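Side-chain contacts in putative acetoin utilization protein, acetoin dehydrogenase (Thermus thermophilus, PDB 5AWE), which is of unknown function but combines a pair of CBS domains with an ACT domain and so may respond to small regulatory ligands: residues W6-P11 / V123-R128; G152-M157 / V167-A172; V12-D17 / I24-E29; V86-D91 / A98-E103. All coordinates share one frame; numbering follows the deposited sequence.

Interaction 1: W6-P11 / V123-R128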
# COMPACT_ATOMS: atom_id res chain seq x y z
N TRP A 6 9.28 -16.08 35.34
CA TRP A 6 8.62 -14.91 34.79
C TRP A 6 8.37 -15.00 33.29
O TRP A 6 7.60 -14.20 32.74
CB TRP A 6 9.41 -13.66 35.14
CG TRP A 6 9.62 -13.54 36.62
CD1 TRP A 6 10.66 -14.04 37.35
CD2 TRP A 6 8.72 -12.96 37.56
NE1 TRP A 6 10.46 -13.81 38.69
CE2 TRP A 6 9.28 -13.15 38.85
CE3 TRP A 6 7.49 -12.30 37.45
CZ2 TRP A 6 8.65 -12.69 40.01
CZ3 TRP A 6 6.86 -11.84 38.60
CH2 TRP A 6 7.45 -12.05 39.87
N MSE A 7 9.00 -15.97 32.63
CA MSE A 7 8.83 -16.14 31.19
C MSE A 7 7.42 -16.61 30.83
O MSE A 7 6.72 -17.21 31.64
CB MSE A 7 9.84 -17.15 30.65
CG MSE A 7 9.53 -18.59 30.99
SE MSE A 7 10.87 -19.68 30.46
CE MSE A 7 10.02 -21.26 30.57
N THR A 8 7.01 -16.31 29.60
CA THR A 8 5.83 -16.94 29.01
C THR A 8 6.25 -18.23 28.32
O THR A 8 7.14 -18.23 27.47
CB THR A 8 5.18 -16.02 27.97
OG1 THR A 8 4.71 -14.82 28.61
CG2 THR A 8 4.01 -16.72 27.30
N LYS A 9 5.61 -19.33 28.70
CA LYS A 9 6.00 -20.63 28.16
C LYS A 9 5.36 -20.91 26.80
O LYS A 9 4.32 -20.33 26.46
CB LYS A 9 5.63 -21.75 29.14
CG LYS A 9 6.43 -21.74 30.44
CD LYS A 9 5.99 -22.87 31.38
CE LYS A 9 6.30 -24.25 30.80
NZ LYS A 9 7.75 -24.62 30.88
N ASP A 10 5.99 -21.78 26.03
CA ASP A 10 5.44 -22.24 24.75
C ASP A 10 5.02 -21.09 23.83
O ASP A 10 3.84 -20.96 23.49
CB ASP A 10 4.25 -23.17 25.00
CG ASP A 10 4.62 -24.39 25.82
OD1 ASP A 10 5.77 -24.89 25.69
OD2 ASP A 10 3.78 -24.86 26.62
N PRO A 11 5.97 -20.24 23.41
CA PRO A 11 5.65 -19.12 22.53
C PRO A 11 5.39 -19.59 21.10
O PRO A 11 5.71 -20.72 20.74
CB PRO A 11 6.89 -18.23 22.62
CG PRO A 11 7.99 -19.18 22.89
CD PRO A 11 7.41 -20.26 23.77
N VAL A 123 10.21 -7.27 28.55
CA VAL A 123 10.46 -6.16 29.46
C VAL A 123 9.37 -6.03 30.52
O VAL A 123 9.67 -5.71 31.66
CB VAL A 123 10.60 -4.81 28.71
CG1 VAL A 123 11.92 -4.78 27.96
CG2 VAL A 123 9.45 -4.62 27.72
N THR A 124 8.12 -6.30 30.16
CA THR A 124 7.06 -6.16 31.15
C THR A 124 7.07 -7.33 32.13
O THR A 124 6.58 -7.20 33.25
CB THR A 124 5.64 -6.01 30.51
OG1 THR A 124 5.24 -7.24 29.90
CG2 THR A 124 5.66 -4.92 29.44
N ASP A 125 7.65 -8.46 31.73
CA ASP A 125 7.80 -9.60 32.64
C ASP A 125 8.85 -9.25 33.69
O ASP A 125 8.67 -9.51 34.88
CB ASP A 125 8.23 -10.86 31.89
CG ASP A 125 7.17 -11.38 30.92
OD1 ASP A 125 5.97 -11.39 31.26
OD2 ASP A 125 7.56 -11.78 29.80
N VAL A 126 9.95 -8.65 33.23
CA VAL A 126 11.02 -8.24 34.12
C VAL A 126 10.51 -7.15 35.05
O VAL A 126 10.88 -7.09 36.22
CB VAL A 126 12.25 -7.72 33.32
CG1 VAL A 126 13.33 -7.23 34.27
CG2 VAL A 126 12.81 -8.83 32.45
N LEU A 127 9.63 -6.29 34.54
CA LEU A 127 9.06 -5.26 35.39
C LEU A 127 8.26 -5.89 36.50
O LEU A 127 8.44 -5.57 37.67
CB LEU A 127 8.17 -4.32 34.57
CG LEU A 127 8.92 -3.25 33.77
CD1 LEU A 127 7.93 -2.26 33.17
CD2 LEU A 127 9.91 -2.52 34.68
N ARG A 128 7.37 -6.81 36.14
CA ARG A 128 6.57 -7.52 37.13
C ARG A 128 7.47 -8.11 38.22
O ARG A 128 7.20 -7.98 39.42
CB ARG A 128 5.77 -8.64 36.44
CG ARG A 128 4.57 -9.13 37.25
CD ARG A 128 3.57 -9.91 36.39
NE ARG A 128 4.08 -11.21 35.96
CZ ARG A 128 4.59 -11.45 34.76
NH1 ARG A 128 4.64 -10.47 33.86
NH2 ARG A 128 5.05 -12.66 34.45
O HOH W 1 6.52 -13.08 27.46
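Trp-6 and Asp-125 bring their CA atoms to within 5.8 Å where the chain entering strand 8-9 runs past the start of helix 123-133. Trp-6 O meets the acidic side chain there, 3.4 Å from CG of Asp-125. Arg-128 reaches the same oxygen from the next turn, with NH2 making a weak, bent hydrogen bond to Trp-6 O at 3.4 Å. Its NH1 forms a salt bridge to Asp-125 OD1 at 3.1 Å; this bond is nearly straight (167°), lies in the guanidinium plane and uses the anti lone pair of the carboxylate oxygen. Arg-128 CG stands anti to the backbone N (chi1 -161°), and a bend at chi3 then returns the guanidinium toward Asp-125. Strand 8-9 adds to the sheet of the second CBS domain, Thr-8 pairing with Ile-120, so the N-terminal chain of one CBS repeat is built into the other. Arg-128 NE lies at the edge of the Trp-6 ring, in its plane, and Arg-128 CG is 3.8 Å from Trp-6 CZ3; ring and guanidinium planes are 51° apart. With an alanine here in place of Arg-128, the Asp-125 carboxylate would probably lose its charged mate and the Trp-6 ring its cover along CE3 and CZ3. A water accepts a hydrogen bond from Thr-8 OG1 (2.8 Å) and donates one to Asp-125 OD2 (2.9 Å), an oxygen also bound by the backbone N of Thr-122.

Interaction 2: G152-M157 / V167-A172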
# COMPACT_ATOMS: atom_id res chain seq x y z
N GLY A 152 29.82 -1.84 58.73
CA GLY A 152 28.85 -2.29 59.71
C GLY A 152 27.56 -1.48 59.82
O GLY A 152 26.65 -1.86 60.56
N ALA A 153 27.48 -0.37 59.09
CA ALA A 153 26.39 0.60 59.28
C ALA A 153 24.99 0.06 58.99
O ALA A 153 24.04 0.38 59.70
CB ALA A 153 26.64 1.86 58.44
N LEU A 154 24.85 -0.75 57.94
CA LEU A 154 23.53 -1.20 57.52
C LEU A 154 22.93 -2.13 58.57
O LEU A 154 21.75 -2.02 58.93
CB LEU A 154 23.62 -1.90 56.17
CG LEU A 154 22.28 -2.11 55.44
CD1 LEU A 154 22.55 -2.41 53.97
CD2 LEU A 154 21.51 -3.24 56.09
N ALA A 155 23.75 -3.04 59.09
CA ALA A 155 23.33 -3.87 60.20
C ALA A 155 22.79 -3.00 61.34
O ALA A 155 21.75 -3.31 61.94
CB ALA A 155 24.49 -4.72 60.68
N GLN A 156 23.50 -1.92 61.65
CA GLN A 156 23.12 -1.06 62.77
C GLN A 156 21.82 -0.31 62.48
O GLN A 156 20.95 -0.22 63.34
CB GLN A 156 24.25 -0.07 63.09
CG GLN A 156 23.89 1.05 64.07
CD GLN A 156 23.79 0.58 65.51
OE1 GLN A 156 24.76 0.09 66.08
NE2 GLN A 156 22.60 0.72 66.09
N MSE A 157 21.68 0.21 61.26
CA MSE A 157 20.43 0.87 60.85
C MSE A 157 19.24 -0.07 60.95
O MSE A 157 18.14 0.36 61.31
CB MSE A 157 20.54 1.39 59.42
CG MSE A 157 19.26 2.06 58.90
SE MSE A 157 18.02 0.93 58.18
CE MSE A 157 19.02 0.14 56.95
N VAL A 167 11.59 -5.37 53.52
CA VAL A 167 11.31 -6.22 52.36
C VAL A 167 12.35 -6.03 51.25
O VAL A 167 12.65 -6.97 50.50
CB VAL A 167 9.90 -5.93 51.80
CG1 VAL A 167 9.67 -6.70 50.51
CG2 VAL A 167 8.86 -6.35 52.84
N SER A 168 12.90 -4.82 51.15
CA SER A 168 13.96 -4.56 50.17
C SER A 168 14.73 -3.28 50.44
O SER A 168 14.19 -2.30 50.95
CB SER A 168 13.38 -4.51 48.75
OG SER A 168 12.56 -3.37 48.59
N ILE A 169 16.00 -3.32 50.07
CA ILE A 169 16.88 -2.16 50.18
C ILE A 169 17.56 -1.94 48.84
O ILE A 169 18.07 -2.90 48.23
CB ILE A 169 17.96 -2.39 51.27
CG1 ILE A 169 17.30 -2.42 52.65
CG2 ILE A 169 19.01 -1.29 51.22
CD1 ILE A 169 18.21 -2.91 53.75
N ALA A 170 17.53 -0.70 48.37
CA ALA A 170 18.31 -0.30 47.20
C ALA A 170 19.21 0.89 47.51
O ALA A 170 18.90 1.72 48.38
CB ALA A 170 17.38 0.04 46.05
N THR A 171 20.34 0.97 46.78
CA THR A 171 21.26 2.09 46.92
C THR A 171 20.93 3.18 45.91
O THR A 171 21.23 3.05 44.72
CB THR A 171 22.73 1.65 46.69
OG1 THR A 171 23.07 0.63 47.64
CG2 THR A 171 23.69 2.82 46.86
N ALA A 172 20.32 4.27 46.36
CA ALA A 172 20.00 5.37 45.46
C ALA A 172 21.27 6.07 45.00
O ALA A 172 21.34 6.57 43.88
CB ALA A 172 19.07 6.36 46.14
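Ile-169, Leu-154 and Met-157 carry this contact between a helix and the face of a sheet, and they do so entirely through methyl groups. Ile-169 gives up the most surface. Its CG1 stands anti to the carbonyl carbon (chi1 -68°), and the extended second torsion sends CD1 straight out from the strand toward the helix. There it meets Leu-154 tip to tip, with Ile-169 CD1 4.1 Å from Leu-154 CD2. Met-157, a selenomethionine one helical turn further on, adds a looser touch: its chain leaves the helix with CG anti to the backbone N and then bends at both following torsions, placing CE 4.5 Å from Ile-169 CD1. The single delta methyl of the isoleucine therefore meets Leu-154 and, more loosely, Met-157. The backbones stay well apart, the closest CA atoms being those of Leu-154 and Ile-169 at 10.0 Å, so long side chains bridge the layer, and no hydrogen bond crosses it. Such a helix laid over an antiparallel sheet is the layered core of an ACT domain, a ferredoxin-like fold. Helix 153-158 also rests on Ile-147 of strand 141-148, while Met-183 of strand 178-186 touches both Met-157 and Ile-169. Strand 165-175 is the edge of this chain's sheet, and backbone hydrogen bonds from Ile-169 and Thr-171 carry the pairing into the second subunit, where Ile-169 packs on its counterpart and Leu-154 touches Ile-166 of that subunit.

Interaction 3: V12-D17 / I24-E29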
# COMPACT_ATOMS: atom_id res chain seq x y z
N VAL A 12 4.80 -18.71 20.30
CA VAL A 12 4.59 -18.99 18.89
C VAL A 12 5.92 -18.87 18.16
O VAL A 12 6.67 -17.93 18.40
CB VAL A 12 3.60 -18.00 18.26
CG1 VAL A 12 3.42 -18.30 16.78
CG2 VAL A 12 2.26 -18.08 19.00
N VAL A 13 6.21 -19.81 17.28
CA VAL A 13 7.42 -19.71 16.50
C VAL A 13 7.03 -19.74 15.03
O VAL A 13 5.87 -19.91 14.70
CB VAL A 13 8.41 -20.86 16.80
CG1 VAL A 13 8.72 -20.91 18.29
CG2 VAL A 13 7.85 -22.19 16.34
N VAL A 14 8.01 -19.56 14.17
CA VAL A 14 7.73 -19.43 12.76
C VAL A 14 8.93 -20.04 12.05
O VAL A 14 9.95 -20.32 12.69
CB VAL A 14 7.53 -17.91 12.41
CG1 VAL A 14 8.83 -17.30 11.91
CG2 VAL A 14 6.40 -17.74 11.43
N ALA A 15 8.80 -20.29 10.75
CA ALA A 15 9.89 -20.84 9.96
C ALA A 15 10.43 -19.78 9.00
O ALA A 15 9.69 -18.90 8.56
CB ALA A 15 9.42 -22.07 9.19
N PRO A 16 11.72 -19.87 8.64
CA PRO A 16 12.35 -18.91 7.72
C PRO A 16 11.58 -18.67 6.41
O PRO A 16 11.60 -17.57 5.86
CB PRO A 16 13.73 -19.50 7.47
CG PRO A 16 13.97 -20.41 8.64
CD PRO A 16 12.63 -20.97 8.99
N ASP A 17 10.91 -19.71 5.91
CA ASP A 17 10.21 -19.61 4.65
C ASP A 17 8.78 -19.14 4.85
O ASP A 17 8.03 -18.98 3.89
CB ASP A 17 10.21 -20.96 3.92
CG ASP A 17 11.58 -21.30 3.35
OD1 ASP A 17 12.43 -20.39 3.23
OD2 ASP A 17 11.81 -22.49 3.01
N ILE A 24 3.12 -11.59 10.18
CA ILE A 24 2.48 -10.41 10.75
C ILE A 24 1.11 -10.73 11.33
O ILE A 24 0.81 -10.39 12.47
CB ILE A 24 2.33 -9.29 9.69
CG1 ILE A 24 3.71 -8.76 9.29
CG2 ILE A 24 1.45 -8.17 10.24
CD1 ILE A 24 3.68 -7.65 8.26
N ARG A 25 0.28 -11.39 10.53
CA ARG A 25 -1.07 -11.72 10.96
C ARG A 25 -1.03 -12.65 12.17
O ARG A 25 -1.87 -12.56 13.07
CB ARG A 25 -1.84 -12.37 9.81
CG ARG A 25 -2.01 -11.46 8.58
CD ARG A 25 -2.75 -10.16 8.92
NE ARG A 25 -3.75 -9.81 7.92
CZ ARG A 25 -5.04 -10.14 7.99
NH1 ARG A 25 -5.88 -9.78 7.04
NH2 ARG A 25 -5.48 -10.84 9.03
N LEU A 26 -0.06 -13.56 12.20
CA LEU A 26 0.09 -14.47 13.32
C LEU A 26 0.36 -13.71 14.62
O LEU A 26 -0.18 -14.05 15.67
CB LEU A 26 1.23 -15.46 13.04
CG LEU A 26 1.44 -16.61 14.02
CD1 LEU A 26 0.13 -17.31 14.33
CD2 LEU A 26 2.43 -17.59 13.41
N LEU A 27 1.19 -12.67 14.54
CA LEU A 27 1.49 -11.84 15.71
C LEU A 27 0.29 -11.03 16.16
O LEU A 27 0.12 -10.77 17.35
CB LEU A 27 2.65 -10.90 15.40
CG LEU A 27 4.02 -11.57 15.33
CD1 LEU A 27 5.00 -10.66 14.62
CD2 LEU A 27 4.50 -11.90 16.74
N LYS A 28 -0.55 -10.62 15.21
CA LYS A 28 -1.76 -9.87 15.54
C LYS A 28 -2.73 -10.73 16.35
O LYS A 28 -3.24 -10.29 17.38
CB LYS A 28 -2.45 -9.38 14.27
CG LYS A 28 -3.87 -8.86 14.50
CD LYS A 28 -4.20 -7.65 13.63
CE LYS A 28 -5.49 -6.98 14.10
NZ LYS A 28 -5.88 -5.79 13.27
N GLU A 29 -2.96 -11.95 15.89
CA GLU A 29 -4.05 -12.76 16.40
C GLU A 29 -3.71 -13.54 17.67
O GLU A 29 -4.58 -14.18 18.27
CB GLU A 29 -4.55 -13.73 15.32
CG GLU A 29 -3.52 -14.74 14.85
CD GLU A 29 -3.97 -15.48 13.61
OE1 GLU A 29 -3.65 -16.68 13.48
OE2 GLU A 29 -4.65 -14.86 12.76
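Leu-26 pushes its isobutyl end from helix 20-30 against Val-12, and the two side chains meet tip to tip. In the main touch, Leu-26 CD2 lies 3.6 Å from Val-12 CG1. Leu-26 CG is only slightly further from Val-12 CG1, at 3.8 Å. Both torsions favour this meeting: a chi1 of 179° swings CG1 of Val-12 away from its own N and out to the helix, and Leu-26 (chi1 -173°) extends its branch in the same trans fashion to meet it. CD2 of the leucine is the hub of the contact. It also lies 4.4 Å from Val-14 CG2, and the carbonyl of Val-13 passes beside it, with Val-13 O 4.3 Å from Leu-26 CD2. The alternation of an extended chain explains this choice, since Val-12 and Val-14 face the helix while Val-13 turns its side chain away, onto Pro-36 and Met-38. The side-chain contacts are apolar, and no hydrogen bond joins the two segments. A different side of the helix is committed to another copy of the protein: Arg-25 makes a cation-pi contact with Tyr-70 of the third subunit, and Lys-28 a salt bridge with Glu-67 of that subunit. The backbone of Val-14 is hydrogen-bonded to strand 34-39, on which Leu-27 packs through Leu-35. An extended segment beside that strand, followed by a helix folded back over it, is the opening half of a CBS domain, here the first of the tandem pair.

Interaction 4: V86-D91 / A98-E103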
# COMPACT_ATOMS: atom_id res chain seq x y z
N VAL A 86 20.07 -13.04 20.55
CA VAL A 86 20.48 -12.96 21.95
C VAL A 86 19.44 -13.67 22.81
O VAL A 86 18.25 -13.39 22.71
CB VAL A 86 20.63 -11.48 22.42
CG1 VAL A 86 21.50 -10.69 21.45
CG2 VAL A 86 19.27 -10.84 22.56
N THR A 87 19.90 -14.59 23.65
CA THR A 87 19.00 -15.39 24.47
C THR A 87 19.45 -15.44 25.93
O THR A 87 20.55 -15.00 26.27
CB THR A 87 18.94 -16.82 23.93
OG1 THR A 87 20.22 -17.44 24.08
CG2 THR A 87 18.56 -16.80 22.46
N VAL A 88 18.58 -15.95 26.80
CA VAL A 88 18.94 -16.27 28.18
C VAL A 88 18.53 -17.69 28.52
O VAL A 88 17.56 -18.22 27.97
CB VAL A 88 18.24 -15.34 29.19
CG1 VAL A 88 19.18 -14.24 29.64
CG2 VAL A 88 16.98 -14.76 28.58
N GLU A 89 19.27 -18.30 29.45
CA GLU A 89 18.93 -19.63 29.92
C GLU A 89 17.77 -19.55 30.90
O GLU A 89 17.68 -18.60 31.68
CB GLU A 89 20.14 -20.26 30.61
CG GLU A 89 21.48 -19.79 30.07
CD GLU A 89 21.91 -18.44 30.65
OE1 GLU A 89 22.38 -18.42 31.80
OE2 GLU A 89 21.76 -17.42 29.95
N ALA A 90 16.88 -20.52 30.84
CA ALA A 90 15.73 -20.55 31.74
C ALA A 90 16.16 -20.42 33.20
O ALA A 90 15.51 -19.74 34.00
CB ALA A 90 14.95 -21.85 31.53
N ASP A 91 17.27 -21.07 33.55
CA ASP A 91 17.72 -21.16 34.93
C ASP A 91 18.58 -19.99 35.33
O ASP A 91 19.18 -19.99 36.40
CB ASP A 91 18.50 -22.45 35.17
CG ASP A 91 19.84 -22.46 34.44
OD1 ASP A 91 20.58 -21.46 34.55
OD2 ASP A 91 20.15 -23.47 33.77
N ALA A 98 17.26 -8.65 32.31
CA ALA A 98 17.14 -7.19 32.32
C ALA A 98 18.42 -6.57 31.77
O ALA A 98 18.37 -5.57 31.04
CB ALA A 98 16.88 -6.67 33.75
N LEU A 99 19.55 -7.17 32.12
CA LEU A 99 20.84 -6.67 31.67
C LEU A 99 20.95 -6.79 30.16
O LEU A 99 21.30 -5.82 29.49
CB LEU A 99 21.97 -7.45 32.34
CG LEU A 99 22.31 -6.99 33.77
CD1 LEU A 99 23.29 -7.95 34.40
CD2 LEU A 99 22.88 -5.58 33.74
N LEU A 100 20.63 -7.97 29.64
CA LEU A 100 20.67 -8.18 28.20
C LEU A 100 19.72 -7.23 27.46
O LEU A 100 20.10 -6.64 26.45
CB LEU A 100 20.32 -9.63 27.87
CG LEU A 100 21.42 -10.64 28.18
CD1 LEU A 100 20.81 -12.00 28.42
CD2 LEU A 100 22.43 -10.69 27.03
N MSE A 101 18.51 -7.08 27.98
CA MSE A 101 17.52 -6.23 27.31
C MSE A 101 17.98 -4.78 27.25
O MSE A 101 17.81 -4.12 26.23
CB MSE A 101 16.16 -6.31 28.03
CG MSE A 101 15.51 -7.68 27.96
SE MSE A 101 13.79 -7.72 28.54
CE MSE A 101 13.88 -6.80 30.02
N GLU A 102 18.58 -4.29 28.33
CA GLU A 102 18.95 -2.87 28.42
C GLU A 102 20.21 -2.60 27.63
O GLU A 102 20.34 -1.54 27.01
CB GLU A 102 19.16 -2.46 29.89
CG GLU A 102 19.30 -0.95 30.10
CD GLU A 102 20.71 -0.43 29.82
OE1 GLU A 102 21.66 -1.23 29.80
OE2 GLU A 102 20.86 0.80 29.63
N GLU A 103 21.14 -3.54 27.66
CA GLU A 103 22.39 -3.39 26.95
C GLU A 103 22.11 -3.22 25.46
O GLU A 103 22.63 -2.31 24.81
CB GLU A 103 23.27 -4.62 27.18
CG GLU A 103 24.65 -4.53 26.55
CD GLU A 103 25.55 -5.69 26.96
OE1 GLU A 103 25.26 -6.85 26.58
OE2 GLU A 103 26.55 -5.44 27.66
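Leu-100 lies against Val-88 and the carbonyl of Thr-87, joining the strand and the helix of a beta-alpha-beta unit made by strand 88-89, helix 94-103 and strand 108-113 in the second CBS domain. One methyl, CD1, does the touching. Its separation from CG1 of Val-88 is modelled too short to be trusted, and the detail of that approach is doubtful. With CG anti to the carbonyl carbon (chi1 -75°), Leu-100 carries CD1 to the Thr-87 carbonyl. Thr-87 turns its side chain the other way, onto Met-112, and offers only backbone. Val-86, pointing to the helix without touching it, packs instead on Leu-109, Arg-104 and Ile-106. Further out, strand 88-89 is fixed by the backbone bonding of Val-88 to Met-112. The helix is covered by helix 123-133 of its own chain, where Ala-98 packs on Val-126, and by Leu-127 and Ile-131 of the second subunit. At the heart of the contact, Leu-100 CD1 rests 3.7 Å from Thr-87 O.

Overall arrangement
From the N terminus, the chain first enters interaction 1, whose partner helix comes more than a hundred residues later; this wide loop takes in both interaction 3 and interaction 4. Interaction 3 begins directly after 6-11 and closes a short loop within the first CBS domain. Interaction 4 closes another within the second, and its helix packs on 123-128 through Met-101, so it shares a core with interaction 1. None of the loops cross. Interaction 2 opens only after interaction 1 has closed and belongs to the ACT domain, with its nearest atoms about 11 Å from those of interaction 1. Interactions 1, 2 and 4 all reach the second subunit.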